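Local structure of 450aa long hypothetical fmu protein (Pyrococcus horikoshii, 2YXL) at residues T54-D59 and V94-F99; K62-I67 and R353-E358. The protein probably methylates carbon 5 of cytosine in RNA with S-adenosylmethionine as methyl donor, as an archaeal relative of the bacterial Fmu/RsmB enzymes. All blocks are in the same frame, centred on the assembly; numbering follows the deposited sequence.

Contact 1 of 2, residues T54-D59 and V94-F99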
ATOM      1  N   THR A  54      12.256   4.415 -11.240  1.00 36.54           N
ATOM      2  CA  THR A  54      11.193   4.450 -10.229  1.00 36.34           C
ATOM      3  C   THR A  54       9.967   5.190 -10.766  1.00 36.23           C
ATOM      4  O   THR A  54       8.834   4.737 -10.592  1.00 36.18           O
ATOM      5  CB  THR A  54      11.686   5.096  -8.909  1.00 36.32           C
ATOM      6  OG1 THR A  54      12.718   4.283  -8.341  1.00 36.45           O
ATOM      7  CG2 THR A  54      10.556   5.237  -7.892  1.00 36.07           C
ATOM      8  N   MET A  55      10.209   6.321 -11.423  1.00 36.09           N
ATOM      9  CA  MET A  55       9.152   7.094 -12.069  1.00 35.96           C
ATOM     10  C   MET A  55       8.411   6.251 -13.116  1.00 35.54           C
ATOM     11  O   MET A  55       7.180   6.251 -13.156  1.00 35.57           O
ATOM     12  CB  MET A  55       9.738   8.377 -12.680  1.00 36.17           C
ATOM     13  CG  MET A  55       8.740   9.273 -13.414  1.00 37.08           C
ATOM     14  SD  MET A  55       8.423   8.746 -15.116  1.00 39.85           S
ATOM     15  CE  MET A  55       9.957   9.213 -15.933  1.00 39.15           C
ATOM     16  N   ILE A  56       9.165   5.532 -13.948  1.00 35.04           N
ATOM     17  CA  ILE A  56       8.584   4.651 -14.967  1.00 34.58           C
ATOM     18  C   ILE A  56       7.792   3.508 -14.318  1.00 34.55           C
ATOM     19  O   ILE A  56       6.679   3.190 -14.752  1.00 34.35           O
ATOM     20  CB  ILE A  56       9.666   4.106 -15.945  1.00 34.60           C
ATOM     21  CG1 ILE A  56      10.254   5.253 -16.782  1.00 34.38           C
ATOM     22  CG2 ILE A  56       9.091   3.010 -16.857  1.00 34.21           C
ATOM     23  CD1 ILE A  56      11.449   4.866 -17.639  1.00 34.20           C
ATOM     24  N   PHE A  57       8.367   2.921 -13.270  1.00 34.45           N
ATOM     25  CA  PHE A  57       7.727   1.860 -12.494  1.00 34.43           C
ATOM     26  C   PHE A  57       6.311   2.247 -12.068  1.00 34.43           C
ATOM     27  O   PHE A  57       5.353   1.526 -12.361  1.00 34.63           O
ATOM     28  CB  PHE A  57       8.590   1.506 -11.275  1.00 34.47           C
ATOM     29  CG  PHE A  57       8.021   0.413 -10.414  1.00 34.77           C
ATOM     30  CD1 PHE A  57       7.266   0.722  -9.282  1.00 34.97           C
ATOM     31  CD2 PHE A  57       8.250  -0.927 -10.722  1.00 34.80           C
ATOM     32  CE1 PHE A  57       6.737  -0.287  -8.475  1.00 35.08           C
ATOM     33  CE2 PHE A  57       7.728  -1.944  -9.922  1.00 34.96           C
ATOM     34  CZ  PHE A  57       6.970  -1.621  -8.794  1.00 35.15           C
ATOM     35  N   TYR A  58       6.181   3.388 -11.396  1.00 34.28           N
ATOM     36  CA  TYR A  58       4.876   3.861 -10.934  1.00 34.32           C
ATOM     37  C   TYR A  58       3.958   4.339 -12.057  1.00 34.14           C
ATOM     38  O   TYR A  58       2.738   4.281 -11.923  1.00 34.29           O
ATOM     39  CB  TYR A  58       5.026   4.947  -9.860  1.00 34.51           C
ATOM     40  CG  TYR A  58       5.502   4.416  -8.527  1.00 34.61           C
ATOM     41  CD1 TYR A  58       6.708   4.847  -7.976  1.00 34.33           C
ATOM     42  CD2 TYR A  58       4.752   3.469  -7.820  1.00 34.58           C
ATOM     43  CE1 TYR A  58       7.153   4.361  -6.753  1.00 34.79           C
ATOM     44  CE2 TYR A  58       5.190   2.971  -6.596  1.00 34.84           C
ATOM     45  CZ  TYR A  58       6.390   3.423  -6.069  1.00 35.20           C
ATOM     46  OH  TYR A  58       6.832   2.942  -4.858  1.00 35.46           O
ATOM     47  N   ASP A  59       4.540   4.814 -13.153  1.00 33.88           N
ATOM     48  CA  ASP A  59       3.758   5.193 -14.324  1.00 33.71           C
ATOM     49  C   ASP A  59       3.077   3.962 -14.934  1.00 33.73           C
ATOM     50  O   ASP A  59       1.915   4.031 -15.343  1.00 33.83           O
ATOM     51  CB  ASP A  59       4.647   5.888 -15.360  1.00 33.78           C
ATOM     52  CG  ASP A  59       3.851   6.675 -16.383  1.00 33.69           C
ATOM     53  OD1 ASP A  59       3.053   7.546 -15.987  1.00 34.11           O
ATOM     54  OD2 ASP A  59       4.038   6.439 -17.592  1.00 34.22           O
ATOM     55  N   VAL A  94       5.470  -0.399 -24.121  1.00 32.18           N
ATOM     56  CA  VAL A  94       4.306   0.430 -24.452  1.00 32.44           C
ATOM     57  C   VAL A  94       4.323   1.740 -23.661  1.00 32.61           C
ATOM     58  O   VAL A  94       4.057   2.808 -24.214  1.00 32.69           O
ATOM     59  CB  VAL A  94       2.968  -0.340 -24.247  1.00 32.51           C
ATOM     60  CG1 VAL A  94       1.766   0.608 -24.276  1.00 32.56           C
ATOM     61  CG2 VAL A  94       2.814  -1.434 -25.305  1.00 32.42           C
ATOM     62  N   ASP A  95       4.660   1.653 -22.377  1.00 32.75           N
ATOM     63  CA  ASP A  95       4.747   2.835 -21.521  1.00 33.05           C
ATOM     64  C   ASP A  95       5.856   3.790 -21.963  1.00 33.14           C
ATOM     65  O   ASP A  95       5.669   5.012 -21.979  1.00 33.23           O
ATOM     66  CB  ASP A  95       4.970   2.423 -20.068  1.00 33.12           C
ATOM     67  CG  ASP A  95       4.836   3.581 -19.112  1.00 33.69           C
ATOM     68  OD1 ASP A  95       5.854   3.969 -18.500  1.00 34.85           O
ATOM     69  OD2 ASP A  95       3.715   4.113 -18.979  1.00 34.45           O
ATOM     70  N   ILE A  96       7.009   3.227 -22.316  1.00 33.18           N
ATOM     71  CA  ILE A  96       8.149   4.024 -22.756  1.00 33.02           C
ATOM     72  C   ILE A  96       7.858   4.694 -24.103  1.00 33.27           C
ATOM     73  O   ILE A  96       8.142   5.880 -24.282  1.00 33.30           O
ATOM     74  CB  ILE A  96       9.466   3.198 -22.754  1.00 32.90           C
ATOM     75  CG1 ILE A  96       9.989   3.071 -21.319  1.00 32.57           C
ATOM     76  CG2 ILE A  96      10.522   3.845 -23.633  1.00 32.86           C
ATOM     77  CD1 ILE A  96      11.130   2.088 -21.136  1.00 32.72           C
ATOM     78  N   ALA A  97       7.261   3.938 -25.024  1.00 33.45           N
ATOM     79  CA  ALA A  97       6.936   4.445 -26.360  1.00 33.67           C
ATOM     80  C   ALA A  97       5.845   5.518 -26.354  1.00 33.83           C
ATOM     81  O   ALA A  97       5.934   6.496 -27.093  1.00 33.96           O
ATOM     82  CB  ALA A  97       6.550   3.304 -27.291  1.00 33.50           C
ATOM     83  N   LEU A  98       4.824   5.335 -25.521  1.00 34.12           N
ATOM     84  CA  LEU A  98       3.689   6.257 -25.495  1.00 34.36           C
ATOM     85  C   LEU A  98       3.931   7.518 -24.676  1.00 34.35           C
ATOM     86  O   LEU A  98       3.416   8.582 -25.019  1.00 34.25           O
ATOM     87  CB  LEU A  98       2.421   5.565 -24.981  1.00 34.48           C
ATOM     88  CG  LEU A  98       1.733   4.473 -25.807  1.00 35.11           C
ATOM     89  CD1 LEU A  98       0.400   4.117 -25.156  1.00 35.35           C
ATOM     90  CD2 LEU A  98       1.529   4.884 -27.261  1.00 35.52           C
ATOM     91  N   PHE A  99       4.709   7.405 -23.603  1.00 34.47           N
ATOM     92  CA  PHE A  99       4.763   8.477 -22.609  1.00 34.68           C
ATOM     93  C   PHE A  99       6.123   9.136 -22.365  1.00 34.64           C
ATOM     94  O   PHE A  99       6.178  10.304 -21.996  1.00 34.72           O
ATOM     95  CB  PHE A  99       4.178   7.991 -21.275  1.00 34.85           C
ATOM     96  CG  PHE A  99       2.762   7.492 -21.380  1.00 35.03           C
ATOM     97  CD1 PHE A  99       1.708   8.379 -21.593  1.00 35.37           C
ATOM     98  CD2 PHE A  99       2.482   6.136 -21.259  1.00 35.17           C
ATOM     99  CE1 PHE A  99       0.398   7.920 -21.691  1.00 35.53           C
ATOM    100  CE2 PHE A  99       1.175   5.666 -21.355  1.00 35.14           C
ATOM    101  CZ  PHE A  99       0.133   6.558 -21.572  1.00 35.18           C
TER
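Asp-59 and Asp-95 meet through their carboxylates in the middle of this contact. OD2 of Asp-59 lies 2.7 Å from OD2 of Asp-95, and the two carboxylate planes are turned 52° apart. Both side chains have CG anti to the backbone N, beside the carbonyl carbon, and in this form they bring the carboxylates together. On Asp-95 the second oxygen, OD1, is 3.8 Å from CG2 of Ile-56, so this carboxylate also borders an apolar branch. CD1 of Ile-56 then reaches CG1 of Ile-96 at 4.3 Å. The ring of Phe-99 stands near Asp-59, with CD2 4.0 Å from OD2 of Asp-59 in an oblique approach.

Around the acids, OD1 of Asp-59 forms a salt bridge with Lys-63, one turn further along its own helix, and this ammonium also makes a cation-pi contact with Phe-99. OD1 of Asp-95 has a weak hydrogen bond to His-100.

The axes of segments 54-59 and 94-99 are 10.6 Å apart at closest approach and cross at 99°, nearly perpendicular. They belong to helices 47-75 and 84-99 of the N-terminal helical part of the chain, with helix 124-138 packed against Val-94 and Ala-97.

Contact 2 of 2, residues K62-I67 and R353-E358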
ATOM      1  N   LYS A  62       0.349   2.701 -12.387  1.00 33.66           N
ATOM      2  CA  LYS A  62      -0.777   3.629 -12.439  1.00 33.53           C
ATOM      3  C   LYS A  62      -1.664   3.438 -13.674  1.00 33.48           C
ATOM      4  O   LYS A  62      -2.888   3.517 -13.573  1.00 33.44           O
ATOM      5  CB  LYS A  62      -0.248   5.065 -12.356  1.00 33.49           C
ATOM      6  CG  LYS A  62      -1.290   6.162 -12.260  1.00 33.61           C
ATOM      7  CD  LYS A  62      -0.679   7.468 -11.747  1.00 33.61           C
ATOM      8  CE  LYS A  62       0.417   8.015 -12.670  1.00 34.34           C
ATOM      9  NZ  LYS A  62       1.079   9.234 -12.096  1.00 34.54           N
ATOM     10  N   LYS A  63      -1.046   3.170 -14.823  1.00 33.43           N
ATOM     11  CA  LYS A  63      -1.767   3.086 -16.098  1.00 33.42           C
ATOM     12  C   LYS A  63      -1.926   1.649 -16.612  1.00 33.47           C
ATOM     13  O   LYS A  63      -2.306   1.436 -17.769  1.00 33.51           O
ATOM     14  CB  LYS A  63      -1.058   3.934 -17.156  1.00 33.43           C
ATOM     15  CG  LYS A  63      -0.877   5.386 -16.772  1.00 33.61           C
ATOM     16  CD  LYS A  63       0.079   6.081 -17.722  1.00 33.75           C
ATOM     17  CE  LYS A  63       0.207   7.556 -17.386  1.00 32.90           C
ATOM     18  NZ  LYS A  63       1.289   8.189 -18.188  1.00 33.59           N
ATOM     19  N   GLN A  64      -1.650   0.680 -15.739  1.00 33.32           N
ATOM     20  CA  GLN A  64      -1.571  -0.736 -16.105  1.00 33.27           C
ATOM     21  C   GLN A  64      -2.722  -1.201 -16.993  1.00 33.27           C
ATOM     22  O   GLN A  64      -2.495  -1.799 -18.053  1.00 33.15           O
ATOM     23  CB  GLN A  64      -1.497  -1.599 -14.843  1.00 33.29           C
ATOM     24  CG  GLN A  64      -0.916  -2.984 -15.061  1.00 33.47           C
ATOM     25  CD  GLN A  64      -1.167  -3.914 -13.889  1.00 33.68           C
ATOM     26  OE1 GLN A  64      -0.229  -4.370 -13.236  1.00 33.72           O
ATOM     27  NE2 GLN A  64      -2.437  -4.201 -13.618  1.00 33.33           N
ATOM     28  N   GLY A  65      -3.947  -0.912 -16.559  1.00 33.18           N
ATOM     29  CA  GLY A  65      -5.149  -1.328 -17.276  1.00 33.31           C
ATOM     30  C   GLY A  65      -5.286  -0.701 -18.648  1.00 33.31           C
ATOM     31  O   GLY A  65      -5.823  -1.315 -19.570  1.00 33.44           O
ATOM     32  N   LEU A  66      -4.799   0.528 -18.779  1.00 33.43           N
ATOM     33  CA  LEU A  66      -4.846   1.242 -20.046  1.00 33.35           C
ATOM     34  C   LEU A  66      -3.757   0.731 -20.987  1.00 33.29           C
ATOM     35  O   LEU A  66      -3.999   0.530 -22.183  1.00 33.18           O
ATOM     36  CB  LEU A  66      -4.733   2.750 -19.811  1.00 33.45           C
ATOM     37  CG  LEU A  66      -5.897   3.394 -19.043  1.00 33.92           C
ATOM     38  CD1 LEU A  66      -5.507   4.754 -18.461  1.00 33.83           C
ATOM     39  CD2 LEU A  66      -7.145   3.516 -19.915  1.00 34.27           C
ATOM     40  N   ILE A  67      -2.567   0.508 -20.433  1.00 33.19           N
ATOM     41  CA  ILE A  67      -1.460  -0.114 -21.158  1.00 33.32           C
ATOM     42  C   ILE A  67      -1.876  -1.481 -21.729  1.00 33.48           C
ATOM     43  O   ILE A  67      -1.621  -1.777 -22.901  1.00 33.42           O
ATOM     44  CB  ILE A  67      -0.191  -0.218 -20.260  1.00 33.26           C
ATOM     45  CG1 ILE A  67       0.437   1.173 -20.067  1.00 33.73           C
ATOM     46  CG2 ILE A  67       0.825  -1.197 -20.842  1.00 33.21           C
ATOM     47  CD1 ILE A  67       1.470   1.272 -18.948  1.00 33.34           C
ATOM     48  N   ARG A 353      -5.766  -0.148  -8.244  1.00 33.94           N
ATOM     49  CA  ARG A 353      -6.964   0.368  -8.904  1.00 34.15           C
ATOM     50  C   ARG A 353      -7.419  -0.529 -10.062  1.00 34.83           C
ATOM     51  O   ARG A 353      -8.599  -0.553 -10.404  1.00 34.95           O
ATOM     52  CB  ARG A 353      -6.750   1.809  -9.383  1.00 34.09           C
ATOM     53  CG  ARG A 353      -5.849   1.948 -10.610  1.00 33.85           C
ATOM     54  CD  ARG A 353      -5.498   3.389 -10.916  1.00 33.40           C
ATOM     55  NE  ARG A 353      -4.635   3.984  -9.900  1.00 31.89           N
ATOM     56  CZ  ARG A 353      -4.302   5.273  -9.854  1.00 31.41           C
ATOM     57  NH1 ARG A 353      -3.512   5.718  -8.884  1.00 30.03           N
ATOM     58  NH2 ARG A 353      -4.756   6.120 -10.773  1.00 30.58           N
ATOM     59  N   TRP A 354      -6.479  -1.268 -10.648  1.00 35.52           N
ATOM     60  CA  TRP A 354      -6.775  -2.153 -11.772  1.00 36.34           C
ATOM     61  C   TRP A 354      -7.041  -3.601 -11.348  1.00 37.32           C
ATOM     62  O   TRP A 354      -7.747  -4.332 -12.041  1.00 37.28           O
ATOM     63  CB  TRP A 354      -5.651  -2.090 -12.813  1.00 35.82           C
ATOM     64  CG  TRP A 354      -5.444  -0.709 -13.347  1.00 35.57           C
ATOM     65  CD1 TRP A 354      -4.406   0.134 -13.062  1.00 35.04           C
ATOM     66  CD2 TRP A 354      -6.312   0.010 -14.230  1.00 34.97           C
ATOM     67  NE1 TRP A 354      -4.568   1.324 -13.722  1.00 34.51           N
ATOM     68  CE2 TRP A 354      -5.729   1.279 -14.446  1.00 34.67           C
ATOM     69  CE3 TRP A 354      -7.523  -0.297 -14.866  1.00 34.69           C
ATOM     70  CZ2 TRP A 354      -6.313   2.241 -15.274  1.00 34.80           C
ATOM     71  CZ3 TRP A 354      -8.105   0.661 -15.688  1.00 35.09           C
ATOM     72  CH2 TRP A 354      -7.497   1.916 -15.883  1.00 35.13           C
ATOM     73  N   ARG A 355      -6.482  -4.002 -10.210  1.00 38.72           N
ATOM     74  CA  ARG A 355      -6.621  -5.376  -9.719  1.00 40.12           C
ATOM     75  C   ARG A 355      -7.869  -5.575  -8.858  1.00 40.71           C
ATOM     76  O   ARG A 355      -8.310  -6.705  -8.653  1.00 40.87           O
ATOM     77  CB  ARG A 355      -5.366  -5.823  -8.950  1.00 40.33           C
ATOM     78  CG  ARG A 355      -4.038  -5.498  -9.651  1.00 41.58           C
ATOM     79  CD  ARG A 355      -3.191  -6.748  -9.900  1.00 43.48           C
ATOM     80  NE  ARG A 355      -2.954  -7.543  -8.691  1.00 44.10           N
ATOM     81  CZ  ARG A 355      -2.360  -8.736  -8.677  1.00 44.27           C
ATOM     82  NH1 ARG A 355      -2.195  -9.376  -7.527  1.00 44.74           N
ATOM     83  NH2 ARG A 355      -1.927  -9.297  -9.804  1.00 43.41           N
ATOM     84  N   LEU A 356      -8.436  -4.473  -8.369  1.00 41.56           N
ATOM     85  CA  LEU A 356      -9.632  -4.508  -7.526  1.00 42.36           C
ATOM     86  C   LEU A 356     -10.904  -4.909  -8.263  1.00 42.88           C
ATOM     87  O   LEU A 356     -11.133  -4.499  -9.402  1.00 42.89           O
ATOM     88  CB  LEU A 356      -9.857  -3.164  -6.831  1.00 42.41           C
ATOM     89  CG  LEU A 356      -9.344  -3.039  -5.398  1.00 43.15           C
ATOM     90  CD1 LEU A 356      -9.646  -1.651  -4.855  1.00 43.56           C
ATOM     91  CD2 LEU A 356      -9.959  -4.120  -4.508  1.00 44.05           C
ATOM     92  N   ARG A 357     -11.727  -5.700  -7.577  1.00 43.60           N
ATOM     93  CA  ARG A 357     -12.996  -6.206  -8.095  1.00 44.10           C
ATOM     94  C   ARG A 357     -14.148  -5.833  -7.139  1.00 44.60           C
ATOM     95  O   ARG A 357     -13.903  -5.347  -6.035  1.00 44.93           O
ATOM     96  CB  ARG A 357     -12.897  -7.719  -8.281  1.00 44.04           C
ATOM     97  CG  ARG A 357     -11.886  -8.183  -9.320  1.00 43.96           C
ATOM     98  CD  ARG A 357     -11.545  -9.658  -9.131  1.00 43.69           C
ATOM     99  NE  ARG A 357     -12.738 -10.506  -9.084  1.00 43.47           N
ATOM    100  CZ  ARG A 357     -13.319 -11.057 -10.147  1.00 43.11           C
ATOM    101  NH1 ARG A 357     -14.399 -11.807  -9.993  1.00 43.03           N
ATOM    102  NH2 ARG A 357     -12.825 -10.861 -11.361  1.00 43.15           N
ATOM    103  N   GLU A 358     -15.392  -6.115  -7.533  1.00 45.25           N
ATOM    104  CA  GLU A 358     -16.582  -5.461  -6.941  1.00 45.82           C
ATOM    105  C   GLU A 358     -17.325  -5.912  -5.632  1.00 46.10           C
ATOM    106  O   GLU A 358     -17.868  -5.030  -4.975  1.00 46.37           O
ATOM    107  CB  GLU A 358     -17.598  -5.113  -8.040  1.00 45.93           C
ATOM    108  CG  GLU A 358     -18.415  -3.855  -7.734  1.00 46.53           C
ATOM    109  CD  GLU A 358     -18.547  -2.911  -8.917  1.00 47.28           C
ATOM    110  OE1 GLU A 358     -18.757  -1.703  -8.680  1.00 47.46           O
ATOM    111  OE2 GLU A 358     -18.441  -3.366 -10.078  1.00 47.68           O
TER
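Lys-62 meets Trp-354 and Arg-353 together. Its carbonyl O accepts a hydrogen bond from the indole NE1 of Trp-354, 2.8 Å long and almost straight (177°). The acceptor lies in the indole plane, but the donor sits well above the carbonyl plane, 53° out of it. The Lys-62 side chain runs beside that of Arg-353 in the same direction. Its CG rests over one face of the guanidinium, 3.8 Å from NH2 of Arg-353. Their charged ends do not touch, and both bond to Asn-181: NZ of Lys-62 to its carbonyl O, NH2 of Arg-353 to its OD1. Arg-353 NH2 also bonds to the carbonyl O of Leu-156.

Gln-64 slides past the indole in the opposite direction, with CB 3.8 Å from CD1 of Trp-354. Gly-65 lays its backbone directly against one face of the indole. Its N is 3.4 Å from CD2 of Trp-354, and its CA makes a CH-pi contact 3.6 Å from the centroid of the six-membered ring. CG of Arg-353 lies over the opposite face, offset toward the rim. Leu-66 ends the contact, with CG 3.8 Å from CH2 of Trp-354.

Helix 47-75 is kinked here, where the N atoms of Gly-65 and Leu-66 make no bond to the turn before; Leu-66 N has a weak bond to Lys-63 O. The CB bond of Trp-354 points toward this helix, and CG is anti to the carbonyl carbon (chi1 -59°). The arrangement is a tryptophan docked on a helix kink, its face against a glycine and its N-H bound to a backbone carbonyl. It joins an N-terminal helix to short helix 352-355 of the RsmB/F-type, Rossmann-like methyltransferase domain, away from the sinefungin pocket.

Both contacts use helix 47-75, at successive places along it. Contact 1 is buried and joins that helix to helix 84-99 inside the N-terminal helical part. Contact 2 is partly buried and reaches across to the catalytic domain, far along the chain. Their chemistry differs accordingly. Contact 1 depends on acidic and aliphatic side chains, while contact 2 sets an aromatic ring against the backbone of residues 62-65. The two meet directly: CD1 of Ile-67 lies 3.6 Å from OD2 of Asp-95, and Lys-63 and Phe-99 also bridge them. Residues 62-67 therefore pack against both helix 84-99 and residues 353-355.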